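Local coordinates for uncharacterized protein POB3N (Chaetomium thermophilum var. thermophilum, PDB 4KHB) that probably acts, as the N-terminal part of a FACT complex subunit, in histone chaperoning and the reorganisation of nucleosomes during transcription, replication and repair, at residues 46-51 against 65-70; 70-75 against 117-122; 24-29 against 92-97. All coordinates share one frame; numbering follows the deposited sequence.

Contact 1 of 3, residues 46-51 against 65-70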
# COMPACT_ATOMS: atom_id res chain seq x y z
N VAL H 46 15.27 14.68 15.64
CA VAL H 46 14.41 15.77 15.17
C VAL H 46 14.94 16.45 13.90
O VAL H 46 14.17 16.95 13.08
CB VAL H 46 14.19 16.82 16.31
CG1 VAL H 46 15.53 17.35 16.81
CG2 VAL H 46 13.30 17.96 15.84
N SER H 47 16.26 16.43 13.74
CA SER H 47 16.90 17.05 12.58
C SER H 47 16.56 16.36 11.26
O SER H 47 16.68 16.96 10.20
CB SER H 47 18.41 17.12 12.80
OG SER H 47 18.97 15.82 12.91
N ASN H 48 16.13 15.10 11.32
CA ASN H 48 15.70 14.39 10.11
C ASN H 48 14.19 14.17 10.03
O ASN H 48 13.73 13.23 9.38
CB ASN H 48 16.42 13.04 9.97
CG ASN H 48 16.51 12.57 8.53
OD1 ASN H 48 16.23 13.32 7.59
ND2 ASN H 48 16.88 11.31 8.34
N ILE H 49 13.42 15.03 10.69
CA ILE H 49 11.97 14.97 10.57
C ILE H 49 11.49 16.10 9.67
O ILE H 49 11.47 17.27 10.07
CB ILE H 49 11.27 15.02 11.96
CG1 ILE H 49 11.65 13.79 12.79
CG2 ILE H 49 9.76 15.10 11.80
CD1 ILE H 49 11.02 13.75 14.17
N GLY H 50 11.10 15.76 8.44
CA GLY H 50 10.74 16.74 7.44
C GLY H 50 9.25 16.90 7.20
O GLY H 50 8.79 17.94 6.72
N GLY H 51 8.48 15.86 7.53
CA GLY H 51 7.04 15.89 7.31
C GLY H 51 6.32 14.69 7.89
O GLY H 51 6.94 13.69 8.26
N ILE H 65 6.08 9.19 8.73
CA ILE H 65 7.08 10.24 8.88
C ILE H 65 8.01 10.30 7.69
O ILE H 65 8.63 9.31 7.31
CB ILE H 65 7.89 10.07 10.19
CG1 ILE H 65 6.97 10.21 11.41
CG2 ILE H 65 8.98 11.13 10.27
CD1 ILE H 65 7.64 9.87 12.73
N LEU H 66 8.10 11.50 7.11
CA LEU H 66 8.96 11.75 5.96
C LEU H 66 10.26 12.38 6.44
O LEU H 66 10.25 13.46 7.04
CB LEU H 66 8.23 12.68 4.98
CG LEU H 66 6.79 12.24 4.68
CD1 LEU H 66 5.98 13.35 4.03
CD2 LEU H 66 6.79 11.00 3.81
N GLN H 67 11.37 11.70 6.18
CA GLN H 67 12.69 12.18 6.58
C GLN H 67 13.16 13.33 5.69
O GLN H 67 12.67 13.48 4.56
CB GLN H 67 13.70 11.02 6.55
CG GLN H 67 13.48 9.96 7.64
CD GLN H 67 14.35 8.73 7.45
OE1 GLN H 67 15.23 8.71 6.59
NE2 GLN H 67 14.09 7.69 8.24
N ARG H 68 14.09 14.14 6.19
CA ARG H 68 14.69 15.20 5.38
C ARG H 68 15.53 14.54 4.29
O ARG H 68 15.55 14.99 3.15
CB ARG H 68 15.58 16.11 6.22
CG ARG H 68 14.89 16.85 7.35
CD ARG H 68 15.29 18.32 7.35
NE ARG H 68 14.61 19.10 8.38
CZ ARG H 68 13.82 20.13 8.13
NH1 ARG H 68 13.60 20.52 6.88
NH2 ARG H 68 13.25 20.78 9.14
N THR H 69 16.23 13.48 4.68
CA THR H 69 16.85 12.57 3.72
C THR H 69 15.73 11.70 3.16
O THR H 69 14.61 11.73 3.66
CB THR H 69 17.92 11.68 4.39
OG1 THR H 69 17.32 10.85 5.39
CG2 THR H 69 18.99 12.55 5.04
N SER H 70 16.01 10.90 2.13
CA SER H 70 14.94 10.13 1.50
C SER H 70 14.59 8.91 2.35
O SER H 70 15.44 8.04 2.58
CB SER H 70 15.33 9.72 0.08
OG SER H 70 14.22 9.15 -0.60
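Gly50 and Gly51 face Leu66 across an antiparallel pairing, and the two glycines share a single acceptor. Leu66 O takes the N-H of Gly50 at 2.8 Å, almost in line with its C=O bond, and more weakly that of Gly51; in return Leu66 N gives a straight bond of 2.7 Å to Gly51 O. A CB on Gly50 would lie close to Leu66 O, so the bare backbone suits this spot. Past this pairing a side chain takes over the bonding. Asn48 has CG anti to its backbone N (chi1 -155°), and its amide bonds to the 68-69 backbone and to Thr69 OG1, using both its oxygen and its nitrogen. OD1 receives Thr69 N at 2.9 Å on a lone pair, with Arg68 N also near in a weak, bent bond, while ND2 donates to Thr69 OG1 at 3.0 Å, close to the amide plane. The carbonyl Asn48 O meets Gln67 CA at 3.2 Å in a C-H...O contact. Arg68 runs alongside Ser47, its CG 3.4 Å from Ser47 O, with Ile49 O over one guanidinium face. On the buried side Ile49 CG2 approaches Ile65 CG2, next to Leu44. Two residues opposite one make this a classic beta bulge, placed where strands 51-56 and 61-66 pair within the PH-like domain.

Contact 2 of 3, residues 70-75 against 117-122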
# COMPACT_ATOMS: atom_id res chain seq x y z
N SER H 70 16.01 10.90 2.13
CA SER H 70 14.94 10.13 1.50
C SER H 70 14.59 8.91 2.35
O SER H 70 15.44 8.04 2.58
CB SER H 70 15.33 9.72 0.08
OG SER H 70 14.22 9.15 -0.60
N GLY H 71 13.35 8.85 2.82
CA GLY H 71 12.89 7.71 3.60
C GLY H 71 11.54 7.91 4.28
O GLY H 71 11.14 9.05 4.55
N VAL H 72 10.85 6.81 4.55
CA VAL H 72 9.58 6.86 5.27
C VAL H 72 9.57 5.96 6.52
O VAL H 72 10.05 4.83 6.48
CB VAL H 72 8.37 6.50 4.36
CG1 VAL H 72 8.10 7.61 3.37
CG2 VAL H 72 8.61 5.19 3.64
N ILE H 73 9.02 6.49 7.61
CA ILE H 73 8.84 5.71 8.83
C ILE H 73 7.34 5.56 9.06
O ILE H 73 6.62 6.55 9.20
CB ILE H 73 9.48 6.41 10.05
CG1 ILE H 73 10.98 6.63 9.80
CG2 ILE H 73 9.28 5.58 11.31
CD1 ILE H 73 11.75 5.34 9.59
N GLN H 74 6.88 4.31 9.10
CA GLN H 74 5.46 4.03 9.26
C GLN H 74 5.11 3.55 10.67
O GLN H 74 5.59 2.51 11.13
CB GLN H 74 5.00 3.00 8.22
CG GLN H 74 4.91 3.56 6.80
CD GLN H 74 4.76 2.48 5.75
OE1 GLN H 74 5.71 2.14 5.05
NE2 GLN H 74 3.56 1.93 5.65
N LEU H 75 4.27 4.33 11.34
CA LEU H 75 3.76 3.97 12.66
C LEU H 75 2.23 3.86 12.64
O LEU H 75 1.54 4.88 12.60
CB LEU H 75 4.18 5.03 13.68
CG LEU H 75 5.67 5.33 13.84
CD1 LEU H 75 5.87 6.68 14.49
CD2 LEU H 75 6.36 4.25 14.64
N LYS H 117 9.94 12.06 -3.53
CA LYS H 117 11.23 12.10 -2.86
C LYS H 117 11.63 10.75 -2.26
O LYS H 117 12.79 10.34 -2.36
CB LYS H 117 11.19 13.18 -1.78
CG LYS H 117 12.45 13.33 -0.97
CD LYS H 117 12.31 14.51 -0.03
CE LYS H 117 13.54 14.72 0.83
NZ LYS H 117 13.40 15.89 1.73
N ALA H 118 10.68 10.07 -1.65
CA ALA H 118 10.97 8.81 -0.96
C ALA H 118 10.08 7.65 -1.42
O ALA H 118 10.36 6.50 -1.11
CB ALA H 118 10.85 8.99 0.55
N GLU H 119 9.02 7.96 -2.16
CA GLU H 119 8.04 6.94 -2.54
C GLU H 119 7.55 7.08 -3.97
O GLU H 119 7.45 8.19 -4.50
CB GLU H 119 6.83 6.97 -1.59
CG GLU H 119 7.11 6.53 -0.17
CD GLU H 119 5.86 6.48 0.69
OE1 GLU H 119 5.18 7.51 0.82
OE2 GLU H 119 5.55 5.39 1.22
N LEU H 120 7.21 5.94 -4.57
CA LEU H 120 6.44 5.93 -5.80
C LEU H 120 4.96 5.86 -5.42
O LEU H 120 4.52 4.87 -4.82
CB LEU H 120 6.83 4.74 -6.68
CG LEU H 120 5.99 4.52 -7.93
CD1 LEU H 120 5.94 5.78 -8.76
CD2 LEU H 120 6.55 3.37 -8.77
N THR H 121 4.21 6.90 -5.77
CA THR H 121 2.81 6.98 -5.39
C THR H 121 1.92 6.81 -6.61
O THR H 121 2.19 7.38 -7.67
CB THR H 121 2.50 8.35 -4.74
OG1 THR H 121 3.28 8.52 -3.55
CG2 THR H 121 1.02 8.47 -4.39
N PHE H 122 0.86 6.02 -6.47
CA PHE H 122 -0.17 5.93 -7.51
C PHE H 122 -1.41 6.69 -7.06
O PHE H 122 -2.11 6.28 -6.14
CB PHE H 122 -0.51 4.48 -7.84
CG PHE H 122 -1.32 4.32 -9.09
CD1 PHE H 122 -0.72 4.40 -10.34
CD2 PHE H 122 -2.69 4.10 -9.02
CE1 PHE H 122 -1.47 4.26 -11.49
CE2 PHE H 122 -3.45 3.96 -10.17
CZ PHE H 122 -2.83 4.04 -11.41
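Two regions of the chain assigned to different PH-clan families meet here: the chain leading into strand 72-78, in the POB3-like N-terminal PH domain, and that leading into strand 119-124, in the SSRP1 family region. The segments do not pair as strands, and the contact is made at their first residues. Ser70 OG donates to Lys117 O at 2.6 Å, arriving tilted 31° from the carbonyl plane. With OG anti to the backbone N (chi1 -171°), the hydroxyl also lies 3.3 Å from CA of Ala118, the residue after Lys117. Ala118 points its methyl at the 70-75 segment, where CB comes to 3.4 Å from Gly71 N and packs more loosely on Val72 CG1. Val72 then meets Glu119, the two side chains crossing at about a right angle. Its CG1 touches the end of the glutamate chain, 3.7 Å from Glu119 CD, and CG2 is nearest to OE2. This is an apolar branch against a carboxylate whose charge is met elsewhere, since Glu119 OE1 forms a salt bridge with Lys64. The extended Lys117 chain brings NZ to Arg68 O in a hydrogen bond, a second polar tie between the two regions. Around the contact, Val72 packs on Leu66 of neighbouring strand 61-66 and on Pro133 of strand 127-133, while Ala118 is joined by backbone hydrogen bonding to Tyr134. Farther along strand 72-78, Gln74 NE2 bonds to Met41 O of the SPT16D chain, so the partner subunit comes close to this junction.

Contact 3 of 3, residues 24-29 against 92-97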
# COMPACT_ATOMS: atom_id res chain seq x y z
N CYS H 24 5.68 3.76 21.74
CA CYS H 24 6.16 4.91 20.98
C CYS H 24 6.23 6.17 21.85
O CYS H 24 5.21 6.62 22.37
CB CYS H 24 5.25 5.16 19.78
SG CYS H 24 5.89 6.36 18.59
N ARG H 25 7.42 6.72 22.00
CA ARG H 25 7.63 7.91 22.82
C ARG H 25 8.11 9.10 22.02
O ARG H 25 9.07 9.00 21.26
CB ARG H 25 8.61 7.62 23.97
CG ARG H 25 7.95 6.90 25.13
CD ARG H 25 8.77 5.79 25.73
NE ARG H 25 8.57 5.73 27.18
CZ ARG H 25 8.94 4.71 27.95
NH1 ARG H 25 9.49 3.63 27.41
NH2 ARG H 25 8.72 4.75 29.25
N PHE H 26 7.38 10.21 22.14
CA PHE H 26 7.77 11.45 21.48
C PHE H 26 8.40 12.43 22.48
O PHE H 26 7.90 12.62 23.59
CB PHE H 26 6.56 12.08 20.79
CG PHE H 26 6.05 11.28 19.63
CD1 PHE H 26 6.59 11.45 18.36
CD2 PHE H 26 5.03 10.36 19.79
CE1 PHE H 26 6.13 10.72 17.28
CE2 PHE H 26 4.55 9.62 18.72
CZ PHE H 26 5.11 9.80 17.46
N ALA H 27 9.52 13.03 22.08
CA ALA H 27 10.20 14.07 22.87
C ALA H 27 10.63 15.20 21.95
O ALA H 27 10.53 15.08 20.73
CB ALA H 27 11.40 13.51 23.60
N GLU H 28 11.10 16.29 22.54
CA GLU H 28 11.59 17.44 21.79
C GLU H 28 12.70 17.12 20.78
O GLU H 28 12.77 17.73 19.72
CB GLU H 28 12.06 18.55 22.74
CG GLU H 28 11.16 19.78 22.75
CD GLU H 28 11.57 20.82 23.78
OE1 GLU H 28 12.57 20.59 24.49
OE2 GLU H 28 10.90 21.86 23.88
N ASN H 29 13.56 16.16 21.12
CA ASN H 29 14.73 15.87 20.28
C ASN H 29 14.50 14.76 19.24
O ASN H 29 15.39 14.47 18.44
CB ASN H 29 15.95 15.53 21.14
CG ASN H 29 15.76 14.28 21.97
OD1 ASN H 29 14.70 14.06 22.55
ND2 ASN H 29 16.79 13.45 22.03
N ASN H 92 4.55 21.74 17.57
CA ASN H 92 5.32 22.42 18.61
C ASN H 92 6.79 21.99 18.69
O ASN H 92 7.66 22.80 18.98
CB ASN H 92 4.65 22.25 19.98
CG ASN H 92 3.30 22.93 20.07
OD1 ASN H 92 2.94 23.75 19.22
ND2 ASN H 92 2.56 22.61 21.12
N TRP H 93 7.05 20.71 18.43
CA TRP H 93 8.40 20.16 18.53
C TRP H 93 9.13 20.04 17.19
O TRP H 93 10.33 20.31 17.11
CB TRP H 93 8.37 18.80 19.23
CG TRP H 93 8.07 18.87 20.70
CD1 TRP H 93 8.07 19.99 21.48
CD2 TRP H 93 7.72 17.78 21.57
NE1 TRP H 93 7.75 19.67 22.78
CE2 TRP H 93 7.53 18.32 22.86
CE3 TRP H 93 7.55 16.41 21.38
CZ2 TRP H 93 7.17 17.53 23.95
CZ3 TRP H 93 7.20 15.63 22.47
CH2 TRP H 93 7.01 16.19 23.74
N TYR H 94 8.41 19.63 16.15
CA TYR H 94 9.06 19.24 14.90
C TYR H 94 8.86 20.25 13.76
O TYR H 94 9.32 20.01 12.64
CB TYR H 94 8.60 17.84 14.48
CG TYR H 94 8.76 16.79 15.57
CD1 TYR H 94 9.77 16.88 16.51
CD2 TYR H 94 7.89 15.71 15.65
CE1 TYR H 94 9.92 15.93 17.50
CE2 TYR H 94 8.03 14.75 16.64
CZ TYR H 94 9.05 14.87 17.56
OH TYR H 94 9.20 13.93 18.55
N SER H 95 8.19 21.36 14.06
CA SER H 95 7.92 22.39 13.05
C SER H 95 7.23 21.79 11.83
O SER H 95 7.53 22.15 10.69
CB SER H 95 9.21 23.12 12.64
OG SER H 95 9.82 23.75 13.75
N THR H 96 6.30 20.87 12.08
CA THR H 96 5.65 20.14 11.01
C THR H 96 4.14 20.06 11.21
O THR H 96 3.66 19.82 12.32
CB THR H 96 6.19 18.70 10.92
OG1 THR H 96 7.62 18.73 10.80
CG2 THR H 96 5.61 17.98 9.72
N ASN H 97 3.39 20.26 10.13
CA ASN H 97 1.95 20.05 10.15
C ASN H 97 1.64 18.58 9.86
O ASN H 97 2.08 18.05 8.84
CB ASN H 97 1.24 20.96 9.14
CG ASN H 97 1.36 22.44 9.50
OD1 ASN H 97 1.23 22.81 10.67
ND2 ASN H 97 1.60 23.28 8.50
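Trp93, with CG anti to its carbonyl carbon (chi1 -71°), lays one face of its indole against the end of strand 22-27 and the turn that follows. Glu28 CG sits over the five-membered ring in a CH-pi contact, 3.5 Å from its centroid, and the carboxylate plane stands 69° from the ring. Ala27 C lies 3.3 Å above the same face, nearer the rim of the six-membered ring, while Phe26 O comes to its edge, 3.3 Å from Trp93 CZ3. An alanine in place of Trp93 would probably uncover the backbone at Ala27 and leave Glu28 CG without the ring it rests on, so that the glutamate chain could turn more freely. In the PH-like domain this joins the end of helix 83-92, in the position of the C-terminal helix that closes one end of the barrel in PH domains, to the 22-27/30-35 hairpin. Next along the chain, Tyr94 brings its hydroxyl to the strand's last carbonyl. Its OH donates to Ala27 O at 2.8 Å, in the carbonyl plane, and makes a further, weak bond to Gly30 O. The same hydroxyl meets the edge of the Phe26 ring, 3.6 Å from CD1, the two side chains crossing at about a right angle. Phe26 turns its own ring toward Leu86 and Ile89 of the helix, while Tyr94 stacks edge-to-face with Phe90. Thr96 OG1 bonds to Tyr94 O at 2.8 Å.

How the contacts relate
Contacts 1 and 3 lie within the POB3-like PH domain, whereas contact 2 joins it to the following SSRP1 family region. Contact 1 is largely a surface arrangement of backbone and amide bonds beside a beta bulge; contact 3 is more buried and relies on aromatic faces and edges, with one hydroxyl bond to the backbone. Contact 2, also at the surface, combines one hydroxyl bond with small apolar groups and the side of a carboxylate. Contacts 1 and 2 share Ser70 and the neighbouring strands 61-66 and 72-78, tied by Ile65 and Ile73. Contact 1 is nested within the loop closed by contact 3, which it meets through Val46, beside Tyr94 and bonded to Asn29.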